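Local coordinates for 4-hydroxy-tetrahydrodipicolinate synthase (Methylacidiphilum fumariolicum SolV, PDB 6T3T), which probably catalyses the condensation of pyruvate with aspartate semialdehyde to 4-hydroxy-tetrahydrodipicolinate, a step of lysine biosynthesis, at residues A[4-9]-A[206-211]; A[51-56]-A[86-91]; A[143-148]-A[168-173]; A[234-239]-A[291-296]; A[250-255]-A[272-277]. All coordinates share one frame; numbering follows the deposited sequence.

How the contacts relate
Contact 1 lies deepest, about 7 Å from the centre of the chain, and joins the first strand of the barrel to the loop after the last one through buried polar groups. Contacts 2 and 3 each pair neighbouring helices on the outside of the barrel; their centres lie about 18 Å from the centre of the chain, and both mix apolar methyl packing with polar side chains near solvent. Contacts 4 and 5 belong to the C-terminal helices. Both use helix 276-295 or the turn leading into it, and each adds one water bridge to an apolar core. Contact 1 touches both, through Phe211 on Leu293 and through Val206 and Asn209 on Val253. Contacts 3 and 4 both meet the second subunit.

Contact 1 (A[4-9]-A[206-211]); sequences QGTYTA and VASNLF
Where the eight-stranded TIM barrel closes, Thr8 and Ala9 of the first strand, 5-9, meet Ser208 and Asn209 of the loop that follows the last strand, 202-205. The Asn209 amide links the two sides. Asn209 ND2 donates to Ala9 O at 2.8 Å and, at 2.9 Å, to Val206 O of its own loop. The first bond is nearly straight (165° at the hydrogen), though the donor stands 34° out of the Ala9 carbonyl plane; the second lies on a lone pair of Val206 O. Both acceptors lie close to the amide plane, so the two N-H groups are used together and the amide is held against rotation. Asn209 N also donates to Val206 O, which ties this turn from backbone and side chain alike.

Alongside, Thr8 OG1 and Ser208 OG are 2.8 Å apart. Thr8 OG1 bonds Gln31 OE1, while Gln31 NE2 bonds Ser208 O, so one glutamine amide spans both segments. Thr8 CG2, anti to the backbone N, lies 3.7 Å from Asn209 OD1. The Ala9 side chain is about 4 Å from those of Thr45 and Val204, predicted pyruvate-binding residues. The Asn209 amide is thus satisfied by two backbone carbonyls, the hydroxyls lie against each other and Gln31, and these directional bonds join strand and loop beside the probable substrate pocket.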
# COMPACT_ATOMS: atom_id res chain seq x y z
N GLN A 4 24.27 -11.38 -19.05
CA GLN A 4 24.93 -10.92 -17.84
C GLN A 4 25.55 -9.56 -18.09
O GLN A 4 25.74 -9.15 -19.24
CB GLN A 4 26.03 -11.88 -17.36
CG GLN A 4 25.53 -13.14 -16.75
CD GLN A 4 26.64 -13.97 -16.13
OE1 GLN A 4 27.83 -13.67 -16.31
NE2 GLN A 4 26.25 -15.00 -15.37
N GLY A 5 25.80 -8.84 -17.01
CA GLY A 5 26.47 -7.57 -17.14
C GLY A 5 25.52 -6.38 -17.17
O GLY A 5 24.44 -6.43 -16.58
N THR A 6 25.92 -5.32 -17.86
CA THR A 6 25.23 -4.04 -17.81
C THR A 6 24.71 -3.67 -19.19
O THR A 6 25.50 -3.56 -20.15
CB THR A 6 26.16 -2.94 -17.30
OG1 THR A 6 26.69 -3.34 -16.04
CG2 THR A 6 25.36 -1.62 -17.15
N TYR A 7 23.41 -3.45 -19.27
CA TYR A 7 22.69 -3.03 -20.46
C TYR A 7 22.07 -1.66 -20.21
O TYR A 7 21.43 -1.44 -19.19
CB TYR A 7 21.59 -4.06 -20.78
CG TYR A 7 22.13 -5.39 -21.29
CD1 TYR A 7 22.78 -6.28 -20.45
CD2 TYR A 7 21.99 -5.73 -22.63
CE1 TYR A 7 23.32 -7.48 -20.94
CE2 TYR A 7 22.51 -6.92 -23.12
CZ TYR A 7 23.16 -7.79 -22.28
OH TYR A 7 23.64 -8.97 -22.80
N THR A 8 22.24 -0.74 -21.14
CA THR A 8 21.79 0.63 -20.92
C THR A 8 20.44 0.83 -21.60
O THR A 8 20.34 0.66 -22.82
CB THR A 8 22.85 1.60 -21.46
OG1 THR A 8 24.09 1.35 -20.78
CG2 THR A 8 22.43 3.09 -21.30
N ALA A 9 19.41 1.15 -20.82
CA ALA A 9 18.14 1.62 -21.38
C ALA A 9 18.36 3.07 -21.82
O ALA A 9 18.41 3.98 -20.99
CB ALA A 9 17.00 1.50 -20.37
N VAL A 206 19.53 2.73 -15.93
CA VAL A 206 19.34 4.11 -16.34
C VAL A 206 20.60 4.92 -16.12
O VAL A 206 20.99 5.70 -16.98
CB VAL A 206 18.17 4.76 -15.57
CG1 VAL A 206 18.06 6.26 -15.94
CG2 VAL A 206 16.88 4.01 -15.84
N ALA A 207 21.24 4.75 -14.94
CA ALA A 207 22.39 5.58 -14.58
C ALA A 207 23.53 5.43 -15.58
O ALA A 207 24.29 6.37 -15.78
CB ALA A 207 22.91 5.22 -13.19
N SER A 208 23.65 4.25 -16.22
CA SER A 208 24.73 3.99 -17.15
C SER A 208 24.69 4.89 -18.38
O SER A 208 25.68 4.94 -19.10
CB SER A 208 24.70 2.52 -17.58
OG SER A 208 23.46 2.17 -18.17
N ASN A 209 23.56 5.57 -18.63
CA ASN A 209 23.47 6.61 -19.65
C ASN A 209 24.49 7.70 -19.41
O ASN A 209 25.04 8.30 -20.35
CB ASN A 209 22.08 7.24 -19.66
CG ASN A 209 21.09 6.48 -20.48
OD1 ASN A 209 21.14 6.49 -21.71
ND2 ASN A 209 20.15 5.82 -19.80
N LEU A 210 24.70 8.02 -18.13
CA LEU A 210 25.58 9.08 -17.69
C LEU A 210 26.95 8.57 -17.33
O LEU A 210 27.96 9.17 -17.74
CB LEU A 210 24.97 9.78 -16.47
CG LEU A 210 23.72 10.64 -16.68
CD1 LEU A 210 23.08 10.91 -15.32
CD2 LEU A 210 24.04 11.98 -17.41
N PHE A 211 27.01 7.45 -16.60
CA PHE A 211 28.26 6.91 -16.05
C PHE A 211 28.35 5.43 -16.43
O PHE A 211 28.25 4.55 -15.56
CB PHE A 211 28.33 7.12 -14.54
CG PHE A 211 28.27 8.56 -14.14
CD1 PHE A 211 29.38 9.38 -14.30
CD2 PHE A 211 27.10 9.11 -13.62
CE1 PHE A 211 29.34 10.73 -13.94
CE2 PHE A 211 27.04 10.48 -13.27
CZ PHE A 211 28.18 11.29 -13.43

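Contact 2 (A[51-56]-A[86-91]); sequences LSYEEH and IHLTKE
In the same helical turn as Tyr53 and His56, which both touch Leu88 across the contact, Glu55 OE1 is gripped by several groups: Ser52 N donates to its anti lone pair at 3.0 Å, and Arg268 forms a salt bridge with it. In return Glu55 N donates to Ser52 OG at 2.9 Å. This reciprocal pair is a capping box, and it fixes the first turn of helix 53-67, which packs beside helix 82-95 on the outside of the TIM barrel.

From that turn Tyr53 and His56 reach the second helix. Leu88 CD2 serves both rings: it lies 3.8 Å from Tyr53 CE1, and it stands over one face of His56 in a CH-pi contact, 4.2 Å from the ring centroid and 14° off the normal. His56 does not swing freely beneath it, since its NE2 bonds Gly76 O at the end of strand 72-76. Tyr53 CG is anti to the backbone N (chi1 174°), which starts the side chain toward the second helix.

Farther out, the Tyr53 and His87 rings meet rim to rim, with centroids 5.2 Å apart and planes at 25°. The 2.4 Å separation of Tyr53 OH and His87 NE2 is too short to be trusted in detail. An alanine in place of Tyr53 would probably open a gap beside Leu88 CD2 and leave the His87 ring without its aromatic neighbour. Within helix 82-95, Glu91 CG lies 4.0 Å above the plane of the His87 ring, offset toward its rim.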
# COMPACT_ATOMS: atom_id res chain seq x y z
N LEU A 51 6.54 7.91 -28.98
CA LEU A 51 7.08 7.71 -30.32
C LEU A 51 5.97 7.21 -31.24
O LEU A 51 5.14 6.40 -30.82
CB LEU A 51 8.22 6.69 -30.33
CG LEU A 51 9.34 6.77 -29.30
CD1 LEU A 51 10.18 5.52 -29.43
CD2 LEU A 51 10.19 8.01 -29.49
N SER A 52 5.95 7.69 -32.49
CA SER A 52 5.09 7.06 -33.48
C SER A 52 5.60 5.64 -33.78
O SER A 52 6.73 5.27 -33.42
CB SER A 52 5.07 7.86 -34.77
OG SER A 52 6.32 7.71 -35.43
N TYR A 53 4.78 4.85 -34.46
CA TYR A 53 5.22 3.49 -34.80
C TYR A 53 6.52 3.51 -35.59
O TYR A 53 7.47 2.76 -35.32
CB TYR A 53 4.10 2.77 -35.58
CG TYR A 53 4.52 1.41 -36.10
CD1 TYR A 53 4.37 0.28 -35.32
CD2 TYR A 53 5.09 1.27 -37.36
CE1 TYR A 53 4.78 -0.95 -35.78
CE2 TYR A 53 5.50 0.04 -37.83
CZ TYR A 53 5.34 -1.07 -37.03
OH TYR A 53 5.74 -2.30 -37.47
N GLU A 54 6.56 4.34 -36.62
CA GLU A 54 7.73 4.49 -37.49
C GLU A 54 8.91 5.14 -36.79
O GLU A 54 10.06 4.79 -37.07
CB GLU A 54 7.15 5.08 -38.76
CG GLU A 54 6.11 3.93 -38.71
CD GLU A 54 4.71 4.02 -39.24
OE1 GLU A 54 4.07 4.96 -38.65
OE2 GLU A 54 4.24 3.11 -39.99
N GLU A 55 8.66 6.05 -35.85
CA GLU A 55 9.77 6.47 -35.01
C GLU A 55 10.27 5.30 -34.16
O GLU A 55 11.48 5.12 -34.01
CB GLU A 55 9.35 7.64 -34.11
CG GLU A 55 9.48 8.96 -34.80
CD GLU A 55 8.86 10.07 -34.01
OE1 GLU A 55 7.83 9.83 -33.35
OE2 GLU A 55 9.40 11.19 -34.03
N HIS A 56 9.36 4.48 -33.61
CA HIS A 56 9.74 3.29 -32.85
C HIS A 56 10.63 2.36 -33.67
O HIS A 56 11.67 1.88 -33.20
CB HIS A 56 8.49 2.53 -32.39
CG HIS A 56 8.73 1.54 -31.30
ND1 HIS A 56 8.08 1.61 -30.08
CD2 HIS A 56 9.53 0.45 -31.23
CE1 HIS A 56 8.47 0.60 -29.32
NE2 HIS A 56 9.35 -0.12 -29.99
N ILE A 86 3.44 -8.65 -30.78
CA ILE A 86 3.92 -9.59 -31.79
C ILE A 86 4.44 -8.85 -33.01
O ILE A 86 5.54 -9.11 -33.51
CB ILE A 86 2.79 -10.57 -32.16
CG1 ILE A 86 2.60 -11.60 -31.04
CG2 ILE A 86 3.04 -11.22 -33.54
CD1 ILE A 86 1.33 -12.45 -31.23
N HIS A 87 3.68 -7.85 -33.47
CA HIS A 87 4.08 -7.11 -34.66
C HIS A 87 5.38 -6.37 -34.42
O HIS A 87 6.32 -6.46 -35.22
CB HIS A 87 2.97 -6.14 -35.08
CG HIS A 87 3.30 -5.31 -36.28
ND1 HIS A 87 3.39 -5.84 -37.55
CD2 HIS A 87 3.58 -3.99 -36.40
CE1 HIS A 87 3.70 -4.87 -38.41
NE2 HIS A 87 3.83 -3.75 -37.73
N LEU A 88 5.48 -5.67 -33.28
CA LEU A 88 6.71 -4.97 -32.91
C LEU A 88 7.88 -5.94 -32.79
O LEU A 88 8.99 -5.64 -33.25
CB LEU A 88 6.53 -4.23 -31.57
CG LEU A 88 5.74 -2.92 -31.65
CD1 LEU A 88 5.42 -2.34 -30.25
CD2 LEU A 88 6.48 -1.92 -32.56
N THR A 89 7.65 -7.10 -32.19
CA THR A 89 8.76 -8.04 -32.05
C THR A 89 9.22 -8.56 -33.40
O THR A 89 10.42 -8.68 -33.66
CB THR A 89 8.36 -9.20 -31.14
OG1 THR A 89 8.01 -8.67 -29.85
CG2 THR A 89 9.53 -10.18 -30.99
N LYS A 90 8.28 -8.84 -34.30
CA LYS A 90 8.69 -9.32 -35.61
C LYS A 90 9.46 -8.25 -36.36
O LYS A 90 10.45 -8.55 -37.04
CB LYS A 90 7.48 -9.78 -36.39
CG LYS A 90 7.00 -11.17 -35.93
CD LYS A 90 5.55 -11.41 -36.30
CE LYS A 90 5.17 -12.85 -36.08
NZ LYS A 90 4.64 -13.44 -37.34
N GLU A 91 9.05 -6.99 -36.22
CA GLU A 91 9.80 -5.94 -36.88
C GLU A 91 11.22 -5.84 -36.35
O GLU A 91 12.17 -5.65 -37.12
CB GLU A 91 9.07 -4.61 -36.74
CG GLU A 91 7.77 -4.59 -37.51
CD GLU A 91 7.98 -4.84 -39.00
OE1 GLU A 91 8.92 -4.26 -39.58
OE2 GLU A 91 7.21 -5.65 -39.59

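Contact 3 (A[143-148]-A[168-173]); sequences IAVDTV and VDRVSQ
Val145 CG2 marks the tight part of the contact, lodged between two side chains of the facing helix: Arg170 CD at 3.5 Å and Gln173 CB at 3.7 Å. This methyl is anti to the carbonyl carbon of Val145, beside its backbone N, the position that turns it toward both partners. Val145 and Arg170 run past each other in opposite directions, whereas Gln173 crosses the valine at about a right angle. The other methyl, Val145 CG1, stays 3.9 Å from Gln173 O, and Leu174 and Ala177 of the same facing helix extend the apolar patch.

Helices 145-154 and 168-177 are successive outer helices of the TIM barrel, joined in the chain through strand 158-163, so the contact joins neighbours in the ring of helices. The Arg170 chain bends at chi2 (56°) and chi3 (61°), which sets CD and NE. Its guanidinium comes up to the start of the first helix, with Arg170 NH1 3.0 Å from Ile143 O, which lies at the guanidinium edge near its plane. The salt-bridge partner of this charge is Asp142, whose OD2 meets NH1. The side chain of Ile143 itself is about 6 Å from that of Tyr133, the predicted proton donor/acceptor.

Toward the partly exposed Gln173 the packing thins. Beyond CG, Gln173 runs extended, and Gln173 OE1 comes no nearer than 4.1 Å to Val145 CG2; the chain packs instead against Tyr238 of the second subunit. That subunit also meets this helix where Asp169 bonds its Tyr238 and Ser172 bonds its His234.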
# COMPACT_ATOMS: atom_id res chain seq x y z
N ILE A 143 4.24 -9.76 -12.58
CA ILE A 143 4.38 -11.10 -13.12
C ILE A 143 4.72 -12.00 -11.94
O ILE A 143 5.81 -11.90 -11.39
CB ILE A 143 5.45 -11.20 -14.21
CG1 ILE A 143 5.28 -10.08 -15.25
CG2 ILE A 143 5.35 -12.60 -14.88
CD1 ILE A 143 6.45 -9.99 -16.24
N ALA A 144 3.77 -12.83 -11.53
CA ALA A 144 4.01 -13.74 -10.41
C ALA A 144 5.15 -14.71 -10.74
O ALA A 144 5.37 -15.07 -11.91
CB ALA A 144 2.75 -14.53 -10.09
N VAL A 145 5.85 -15.13 -9.68
CA VAL A 145 6.96 -16.08 -9.79
C VAL A 145 6.51 -17.36 -10.48
O VAL A 145 7.21 -17.91 -11.33
CB VAL A 145 7.56 -16.38 -8.40
CG1 VAL A 145 8.53 -17.56 -8.46
CG2 VAL A 145 8.25 -15.15 -7.79
N ASP A 146 5.34 -17.88 -10.08
CA ASP A 146 4.85 -19.10 -10.70
C ASP A 146 4.59 -18.89 -12.18
O ASP A 146 4.87 -19.78 -13.00
CB ASP A 146 3.57 -19.56 -10.00
CG ASP A 146 2.89 -20.66 -10.73
OD1 ASP A 146 3.32 -21.82 -10.56
OD2 ASP A 146 1.94 -20.37 -11.51
N THR A 147 4.11 -17.69 -12.55
CA THR A 147 3.88 -17.36 -13.96
C THR A 147 5.18 -17.32 -14.73
O THR A 147 5.25 -17.86 -15.84
CB THR A 147 3.15 -16.02 -14.09
OG1 THR A 147 1.87 -16.10 -13.47
CG2 THR A 147 2.96 -15.62 -15.58
N VAL A 148 6.21 -16.69 -14.17
CA VAL A 148 7.55 -16.74 -14.78
C VAL A 148 8.01 -18.19 -14.95
O VAL A 148 8.56 -18.57 -15.99
CB VAL A 148 8.56 -15.92 -13.95
CG1 VAL A 148 9.92 -16.03 -14.55
CG2 VAL A 148 8.15 -14.45 -13.85
N VAL A 168 13.70 -7.11 -3.34
CA VAL A 168 14.83 -8.04 -3.44
C VAL A 168 14.36 -9.45 -3.16
O VAL A 168 14.92 -10.42 -3.68
CB VAL A 168 15.95 -7.66 -2.45
CG1 VAL A 168 17.23 -8.45 -2.74
CG2 VAL A 168 16.20 -6.19 -2.48
N ASP A 169 13.34 -9.58 -2.31
CA ASP A 169 12.77 -10.89 -2.00
C ASP A 169 12.24 -11.59 -3.25
O ASP A 169 12.26 -12.82 -3.35
CB ASP A 169 11.68 -10.70 -0.95
CG ASP A 169 11.62 -11.84 -0.01
OD1 ASP A 169 12.59 -12.00 0.76
OD2 ASP A 169 10.61 -12.57 -0.04
N ARG A 170 11.72 -10.82 -4.20
CA ARG A 170 11.32 -11.40 -5.48
C ARG A 170 12.49 -12.12 -6.15
O ARG A 170 12.30 -13.18 -6.76
CB ARG A 170 10.77 -10.30 -6.37
CG ARG A 170 10.33 -10.77 -7.73
CD ARG A 170 9.31 -11.85 -7.54
NE ARG A 170 8.12 -11.42 -6.82
CZ ARG A 170 6.99 -11.06 -7.43
NH1 ARG A 170 6.95 -11.07 -8.77
NH2 ARG A 170 5.92 -10.70 -6.72
N VAL A 171 13.70 -11.57 -6.04
CA VAL A 171 14.85 -12.22 -6.66
C VAL A 171 15.11 -13.57 -6.00
O VAL A 171 15.29 -14.59 -6.69
CB VAL A 171 16.08 -11.29 -6.62
CG1 VAL A 171 17.29 -12.00 -7.17
CG2 VAL A 171 15.82 -10.02 -7.44
N SER A 172 15.07 -13.63 -4.67
CA SER A 172 15.26 -14.91 -3.99
C SER A 172 14.21 -15.93 -4.41
O SER A 172 14.52 -17.11 -4.56
CB SER A 172 15.21 -14.72 -2.47
OG SER A 172 16.34 -14.01 -2.01
N GLN A 173 12.95 -15.50 -4.57
CA GLN A 173 11.91 -16.42 -5.04
C GLN A 173 12.17 -16.87 -6.47
O GLN A 173 11.99 -18.06 -6.80
CB GLN A 173 10.52 -15.77 -4.92
CG GLN A 173 9.96 -15.74 -3.47
CD GLN A 173 8.89 -14.66 -3.22
OE1 GLN A 173 8.76 -13.71 -3.97
NE2 GLN A 173 8.13 -14.82 -2.13

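Contact 4 (A[234-239]-A[291-296]); sequences HQTLYP and EKLAKV
Thr236 and Lys292 bring the two backbones closest, with CA atoms 6.4 Å apart, where short segments of two helices run almost exactly antiparallel, at 172° with axes 9.7 Å apart. Helix 227-243 is kinked at Pro239, whose nitrogen has no hydrogen to give to the preceding turn.

Thr236 CG2, anti to the backbone N, enters the seam 3.8 Å from Lys292 CB and 3.9 Å from Leu293 CD2. Thr236 and Val296 meet tip to tip, while Thr236 OG1 is satisfied by Gln232 O within its own helix. These helices belong to the C-terminal helical region that follows the TIM barrel in this family. On the buried side Leu237 and Leu293 cross at about a right angle, with Leu237 CD2 3.9 Å from Leu293 CD1. An alanine in place of Leu293 would probably open a gap beside Leu237 CD2 and Thr236 CG2, both left without their leucine methyl partners.

The other side of the seam is polar. Lys292, extended beyond CG, donates from NZ to a water at 3.0 Å, and the same water donates to Gln235 O at 2.7 Å.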
# COMPACT_ATOMS: atom_id res chain seq x y z
N HIS A 234 28.74 1.42 -5.08
CA HIS A 234 27.32 1.61 -4.84
C HIS A 234 27.06 2.83 -3.96
O HIS A 234 26.21 3.67 -4.28
CB HIS A 234 26.74 0.36 -4.18
CG HIS A 234 25.38 0.57 -3.63
ND1 HIS A 234 24.25 0.46 -4.41
CD2 HIS A 234 24.95 0.88 -2.38
CE1 HIS A 234 23.18 0.71 -3.67
NE2 HIS A 234 23.58 0.97 -2.44
N GLN A 235 27.83 2.98 -2.88
CA GLN A 235 27.56 4.12 -1.99
C GLN A 235 27.98 5.43 -2.65
O GLN A 235 27.32 6.46 -2.45
CB GLN A 235 28.30 3.94 -0.64
CG GLN A 235 27.84 2.74 0.24
CD GLN A 235 28.81 2.33 1.38
OE1 GLN A 235 29.89 2.89 1.54
NE2 GLN A 235 28.41 1.34 2.18
N THR A 236 29.03 5.39 -3.46
CA THR A 236 29.44 6.56 -4.22
C THR A 236 28.34 6.99 -5.17
O THR A 236 28.08 8.19 -5.33
CB THR A 236 30.72 6.26 -5.02
OG1 THR A 236 31.79 5.92 -4.13
CG2 THR A 236 31.12 7.48 -5.84
N LEU A 237 27.69 6.02 -5.84
CA LEU A 237 26.68 6.36 -6.83
C LEU A 237 25.28 6.50 -6.24
O LEU A 237 24.42 7.07 -6.91
CB LEU A 237 26.63 5.29 -7.92
CG LEU A 237 27.80 5.32 -8.90
CD1 LEU A 237 27.83 3.99 -9.62
CD2 LEU A 237 27.65 6.45 -9.88
N TYR A 238 25.04 6.02 -5.01
CA TYR A 238 23.67 5.90 -4.50
C TYR A 238 22.86 7.20 -4.56
O TYR A 238 21.68 7.14 -4.96
CB TYR A 238 23.67 5.34 -3.07
CG TYR A 238 22.24 5.21 -2.61
CD1 TYR A 238 21.41 4.24 -3.16
CD2 TYR A 238 21.69 6.13 -1.74
CE1 TYR A 238 20.08 4.16 -2.80
CE2 TYR A 238 20.36 6.06 -1.37
CZ TYR A 238 19.57 5.07 -1.90
OH TYR A 238 18.25 5.01 -1.54
N PRO A 239 23.37 8.36 -4.15
CA PRO A 239 22.55 9.58 -4.26
C PRO A 239 22.17 9.92 -5.69
O PRO A 239 21.06 10.40 -5.94
CB PRO A 239 23.43 10.66 -3.63
CG PRO A 239 24.24 9.87 -2.59
CD PRO A 239 24.59 8.62 -3.35
N GLU A 291 32.88 14.29 -8.78
CA GLU A 291 34.06 14.39 -7.94
C GLU A 291 34.25 13.14 -7.08
O GLU A 291 35.37 12.64 -6.95
CB GLU A 291 34.03 15.67 -7.10
CG GLU A 291 35.09 15.62 -6.02
CD GLU A 291 36.52 15.53 -6.58
OE1 GLU A 291 37.48 15.66 -5.78
OE2 GLU A 291 36.72 15.38 -7.83
N LYS A 292 33.16 12.59 -6.52
CA LYS A 292 33.32 11.39 -5.70
C LYS A 292 33.81 10.20 -6.53
O LYS A 292 34.66 9.42 -6.08
CB LYS A 292 32.01 11.04 -5.01
CG LYS A 292 31.49 12.05 -3.96
CD LYS A 292 30.08 11.63 -3.55
CE LYS A 292 29.58 12.35 -2.29
NZ LYS A 292 28.24 11.82 -1.84
N LEU A 293 33.29 10.04 -7.75
CA LEU A 293 33.75 8.99 -8.65
C LEU A 293 35.24 9.15 -8.97
O LEU A 293 35.97 8.15 -9.09
CB LEU A 293 32.93 9.01 -9.94
CG LEU A 293 31.57 8.34 -9.82
CD1 LEU A 293 30.75 8.58 -11.06
CD2 LEU A 293 31.78 6.84 -9.59
N ALA A 294 35.71 10.39 -9.13
CA ALA A 294 37.12 10.62 -9.41
C ALA A 294 37.99 10.14 -8.25
O ALA A 294 39.07 9.60 -8.47
CB ALA A 294 37.38 12.09 -9.72
N LYS A 295 37.49 10.23 -7.02
CA LYS A 295 38.26 9.83 -5.86
C LYS A 295 38.30 8.32 -5.69
O LYS A 295 39.15 7.82 -4.93
CB LYS A 295 37.68 10.46 -4.59
CG LYS A 295 37.84 11.99 -4.56
CD LYS A 295 36.95 12.65 -3.52
CE LYS A 295 37.32 12.28 -2.10
NZ LYS A 295 36.78 13.28 -1.13
N VAL A 296 37.41 7.57 -6.35
CA VAL A 296 37.47 6.11 -6.29
C VAL A 296 37.72 5.58 -7.69
O VAL A 296 37.24 4.49 -8.04
CB VAL A 296 36.21 5.48 -5.65
CG1 VAL A 296 36.12 5.84 -4.17
CG2 VAL A 296 34.94 5.87 -6.40
O HOH W 1 27.83 8.85 -1.31

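Contact 5 (A[250-255]-A[272-277]); sequences PVPVKT and APLQPQ
Val251 and Pro273 mark the closest backbone approach, with CA atoms 6.5 Å apart, where the first turn of helix 251-259, entered through a cis peptide bond before Pro250, faces the extended 272-275 strip that leads into helix 276-295. Leu274 carries the apolar part. Leu274 CD2 lies 3.6 Å from Val251 CG1 and 4.2 Å from Pro252 CG, while Leu274 CD1 approaches Thr255 CG2 at 4.1 Å. The two methyls thus meet different residues of the turn. Leu274 runs past Val251 in the opposite direction and crosses the proline at about a right angle. Val251 CG1, anti to the backbone N (chi1 180°), also comes within 3.5 Å of Ala272 O, so one methyl meets both the leucine and the backbone of the strip.

The polar link goes through a water. Leu274 N donates to it at 2.9 Å, and the water donates to Thr255 OG1 at 2.7 Å. Thr255 OG1 passes its own hydrogen to Val251 O at 2.6 Å, coming from above the carbonyl plane (39° out of it), and Thr255 N reaches the same oxygen from the opposite face. Val251 O is therefore doubly held, and a chain of hydrogen bonds through the water joins the backbone of the strip to the first helical turn.

Beyond the two segments, Thr255 and Leu274 both lean on Leu282 of helix 276-295, and Val253, on helix 251-259, packs on Val206 and Asn209 in the loop after the last barrel strand. Ala272 and Pro273 also pack against Gly114 and Arg117 of the third subunit, which places the strip at an interface of the tetramer as well as between two helices of the C-terminal region.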
# COMPACT_ATOMS: atom_id res chain seq x y z
N PRO A 250 12.04 9.04 -17.83
CA PRO A 250 13.40 9.57 -18.04
C PRO A 250 13.61 11.06 -17.86
O PRO A 250 14.62 11.55 -18.40
CB PRO A 250 13.66 9.22 -19.50
CG PRO A 250 12.28 9.49 -20.15
CD PRO A 250 11.27 8.99 -19.10
N VAL A 251 12.74 11.80 -17.17
CA VAL A 251 12.95 13.25 -17.05
C VAL A 251 14.27 13.58 -16.36
O VAL A 251 15.03 14.40 -16.91
CB VAL A 251 11.75 13.92 -16.35
CG1 VAL A 251 12.03 15.40 -16.25
CG2 VAL A 251 10.46 13.67 -17.10
N PRO A 252 14.61 12.99 -15.20
CA PRO A 252 15.93 13.32 -14.60
C PRO A 252 17.11 12.92 -15.47
O PRO A 252 18.02 13.73 -15.66
CB PRO A 252 15.91 12.58 -13.26
CG PRO A 252 14.45 12.37 -12.95
CD PRO A 252 13.84 12.10 -14.31
N VAL A 253 17.14 11.69 -16.00
CA VAL A 253 18.31 11.29 -16.77
C VAL A 253 18.42 12.11 -18.05
O VAL A 253 19.51 12.50 -18.46
CB VAL A 253 18.34 9.77 -17.04
CG1 VAL A 253 17.30 9.33 -18.10
CG2 VAL A 253 19.73 9.38 -17.48
N LYS A 254 17.30 12.43 -18.69
CA LYS A 254 17.43 13.26 -19.89
C LYS A 254 17.81 14.69 -19.52
O LYS A 254 18.58 15.34 -20.24
CB LYS A 254 16.14 13.22 -20.73
CG LYS A 254 16.24 14.07 -22.01
CD LYS A 254 15.01 13.93 -22.90
CE LYS A 254 15.16 12.80 -23.90
NZ LYS A 254 14.08 12.95 -24.94
N THR A 255 17.29 15.20 -18.40
CA THR A 255 17.72 16.50 -17.88
C THR A 255 19.22 16.51 -17.57
O THR A 255 19.91 17.51 -17.84
CB THR A 255 16.92 16.86 -16.64
OG1 THR A 255 15.53 17.00 -17.00
CG2 THR A 255 17.40 18.17 -16.06
N ALA A 272 6.99 16.31 -18.61
CA ALA A 272 7.27 17.73 -18.46
C ALA A 272 8.57 17.88 -17.68
O ALA A 272 8.97 16.96 -16.95
CB ALA A 272 6.14 18.46 -17.73
N PRO A 273 9.25 19.02 -17.81
CA PRO A 273 10.52 19.24 -17.09
C PRO A 273 10.34 19.21 -15.58
O PRO A 273 9.24 19.37 -15.05
CB PRO A 273 10.95 20.64 -17.54
CG PRO A 273 10.24 20.85 -18.87
CD PRO A 273 8.93 20.14 -18.72
N LEU A 274 11.46 19.01 -14.88
CA LEU A 274 11.46 18.92 -13.43
C LEU A 274 10.97 20.22 -12.78
O LEU A 274 11.18 21.32 -13.30
CB LEU A 274 12.86 18.62 -12.91
CG LEU A 274 13.50 17.31 -13.36
CD1 LEU A 274 14.94 17.26 -12.87
CD2 LEU A 274 12.71 16.14 -12.79
N GLN A 275 10.34 20.08 -11.63
CA GLN A 275 10.09 21.24 -10.78
C GLN A 275 11.43 21.84 -10.34
O GLN A 275 12.39 21.10 -10.12
CB GLN A 275 9.26 20.85 -9.56
CG GLN A 275 7.85 20.43 -9.91
CD GLN A 275 7.05 21.58 -10.51
OE1 GLN A 275 6.85 22.62 -9.87
NE2 GLN A 275 6.63 21.41 -11.77
N PRO A 276 11.51 23.17 -10.19
CA PRO A 276 12.84 23.80 -10.02
C PRO A 276 13.65 23.27 -8.85
O PRO A 276 14.87 23.14 -8.96
CB PRO A 276 12.51 25.30 -9.85
CG PRO A 276 11.01 25.39 -9.75
CD PRO A 276 10.46 24.17 -10.43
N GLN A 277 13.00 22.96 -7.73
CA GLN A 277 13.75 22.44 -6.59
C GLN A 277 14.35 21.08 -6.89
O GLN A 277 15.43 20.76 -6.36
CB GLN A 277 12.84 22.35 -5.36
CG GLN A 277 11.78 21.25 -5.44
CD GLN A 277 10.43 21.71 -6.03
OE1 GLN A 277 10.33 22.74 -6.73
NE2 GLN A 277 9.37 20.94 -5.72
O HOH W 2 13.90 19.09 -16.48